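Translation initiation factor eIF-2B (Pyrococcus horikoshii, PDB 1VB5) probably takes part in exchanging GDP for GTP on initiation factor 2 and belongs to the eIF-2B alpha/beta/delta subunit family. Local coordinates at residues B[202-207]-B[212-217]. Sequence-based numbering, arbitrary orientation.
Sequences LLALAC and IPFYVA
Phe214 lays one face of its ring against Ala204 on the helix. The methyl carbon Ala204 CB stands 4.0 Å from the ring centroid, 17° off the ring normal, which makes a CH-pi contact displaced toward the rim. With so short a side chain at Ala204 the ring also meets the helix backbone, Phe214 CE1 lying 3.6 Å from Ala204 CA. The Leu203 methyl CD1 sits at the ring edge, near its plane, 3.9 Å from Phe214 CE1. Phe214 CB already faces the helix, and with CG anti to the backbone N (chi1 -168°) the ring turns one face to Ala204.

Nearer the turn, small Cys207 lets the loop come close and supplies the sulfur for a disulfide. Ile212, branched at CB, presents two carbons to it, with Cys207 CB 3.8 Å from Ile212 CB and Cys207 SG 3.9 Å from Ile212 CG2. One backbone hydrogen bond runs beside them: Ile212 N donates to Cys207 O at 2.7 Å with an N-H...O angle of 160°, tying the approach to the strand to the last turn of helix 200-209.

The disulfide joins Cys207 to Cys175 of helix 171-175, which Leu203 and Ile212 also touch. Phe214 rests on Ala181 and Val183 of the neighbouring parallel strand 180-183. The helix thus packs on the Rossmann-like sheet and leads through a short loop into strand 214-217, while its Leu202, Leu205 and Ala206 meet the second subunit. Apolar packing makes up most of this buried contact; the hydrogen bond satisfies a helix-end carbonyl, and the disulfide adds a covalent restraint.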
loop_
_atom_site.group_PDB
_atom_site.type_symbol
_atom_site.label_atom_id
_atom_site.label_comp_id
_atom_site.label_asym_id
_atom_site.label_seq_id
_atom_site.Cartn_x
_atom_site.Cartn_y
_atom_site.Cartn_z
ATOM N N LEU B 202 -2.471 6.039 4.879
ATOM C CA LEU B 202 -1.969 4.841 5.558
ATOM C C LEU B 202 -0.593 5.108 6.149
ATOM O O LEU B 202 -0.281 4.650 7.248
ATOM C CB LEU B 202 -1.889 3.660 4.585
ATOM C CG LEU B 202 -3.196 3.331 3.861
ATOM C CD1 LEU B 202 -2.982 2.167 2.893
ATOM C CD2 LEU B 202 -4.268 3.002 4.888
ATOM N N LEU B 203 0.234 5.848 5.420
ATOM C CA LEU B 203 1.568 6.164 5.913
ATOM C C LEU B 203 1.387 6.996 7.179
ATOM O O LEU B 203 2.067 6.783 8.185
ATOM C CB LEU B 203 2.350 6.985 4.878
ATOM C CG LEU B 203 3.882 6.921 4.858
ATOM C CD1 LEU B 203 4.446 8.183 4.225
ATOM C CD2 LEU B 203 4.420 6.754 6.246
ATOM N N ALA B 204 0.455 7.944 7.117
ATOM C CA ALA B 204 0.184 8.826 8.248
ATOM C C ALA B 204 -0.265 8.025 9.467
ATOM O O ALA B 204 0.180 8.283 10.584
ATOM C CB ALA B 204 -0.881 9.861 7.867
ATOM N N LEU B 205 -1.139 7.046 9.257
ATOM C CA LEU B 205 -1.623 6.236 10.374
ATOM C C LEU B 205 -0.507 5.423 11.013
ATOM O O LEU B 205 -0.383 5.388 12.233
ATOM C CB LEU B 205 -2.743 5.290 9.913
ATOM C CG LEU B 205 -4.055 5.945 9.460
ATOM C CD1 LEU B 205 -5.022 4.871 8.946
ATOM C CD2 LEU B 205 -4.675 6.708 10.622
ATOM N N ALA B 206 0.313 4.779 10.188
ATOM C CA ALA B 206 1.402 3.948 10.700
ATOM C C ALA B 206 2.453 4.750 11.453
ATOM O O ALA B 206 2.955 4.329 12.499
ATOM C CB ALA B 206 2.065 3.191 9.548
ATOM N N CYS B 207 2.803 5.906 10.912
ATOM C CA CYS B 207 3.806 6.733 11.555
ATOM C C CYS B 207 3.293 7.302 12.893
ATOM O O CYS B 207 4.064 7.472 13.840
ATOM C CB CYS B 207 4.252 7.824 10.572
ATOM S SG CYS B 207 5.442 7.287 9.275
ATOM N N ILE B 212 6.320 8.641 14.852
ATOM C CA ILE B 212 7.245 9.162 13.862
ATOM C C ILE B 212 6.641 10.464 13.340
ATOM O O ILE B 212 5.568 10.459 12.740
ATOM C CB ILE B 212 7.424 8.157 12.704
ATOM C CG1 ILE B 212 8.102 6.899 13.243
ATOM C CG2 ILE B 212 8.272 8.765 11.589
ATOM C CD1 ILE B 212 7.698 5.662 12.526
ATOM N N PRO B 213 7.310 11.598 13.590
ATOM C CA PRO B 213 6.790 12.885 13.119
ATOM C C PRO B 213 6.517 12.900 11.627
ATOM O O PRO B 213 7.384 12.583 10.812
ATOM C CB PRO B 213 7.860 13.893 13.561
ATOM C CG PRO B 213 9.069 13.047 13.883
ATOM C CD PRO B 213 8.508 11.777 14.424
ATOM N N PHE B 214 5.292 13.277 11.287
ATOM C CA PHE B 214 4.814 13.309 9.908
ATOM C C PHE B 214 4.656 14.744 9.399
ATOM O O PHE B 214 3.773 15.471 9.849
ATOM C CB PHE B 214 3.459 12.590 9.858
ATOM C CG PHE B 214 2.961 12.290 8.472
ATOM C CD1 PHE B 214 3.276 11.084 7.853
ATOM C CD2 PHE B 214 2.117 13.177 7.817
ATOM C CE1 PHE B 214 2.748 10.764 6.607
ATOM C CE2 PHE B 214 1.583 12.868 6.566
ATOM C CZ PHE B 214 1.900 11.655 5.963
ATOM N N TYR B 215 5.497 15.144 8.447
ATOM C CA TYR B 215 5.416 16.496 7.897
ATOM C C TYR B 215 4.960 16.512 6.452
ATOM O O TYR B 215 5.278 15.610 5.669
ATOM C CB TYR B 215 6.767 17.212 7.994
ATOM C CG TYR B 215 7.142 17.650 9.392
ATOM C CD1 TYR B 215 7.717 16.755 10.304
ATOM C CD2 TYR B 215 6.919 18.965 9.806
ATOM C CE1 TYR B 215 8.064 17.171 11.595
ATOM C CE2 TYR B 215 7.255 19.387 11.090
ATOM C CZ TYR B 215 7.830 18.493 11.975
ATOM O OH TYR B 215 8.204 18.940 13.229
ATOM N N VAL B 216 4.219 17.555 6.106
ATOM C CA VAL B 216 3.708 17.731 4.758
ATOM C C VAL B 216 4.334 18.988 4.162
ATOM O O VAL B 216 4.353 20.036 4.803
ATOM C CB VAL B 216 2.174 17.889 4.769
ATOM C CG1 VAL B 216 1.668 18.202 3.358
ATOM C CG2 VAL B 216 1.532 16.621 5.308
ATOM N N ALA B 217 4.864 18.875 2.951
ATOM C CA ALA B 217 5.480 20.018 2.284
ATOM C C ALA B 217 4.504 20.557 1.252
ATOM O O ALA B 217 4.173 19.869 0.284
ATOM C CB ALA B 217 6.778 19.593 1.604
#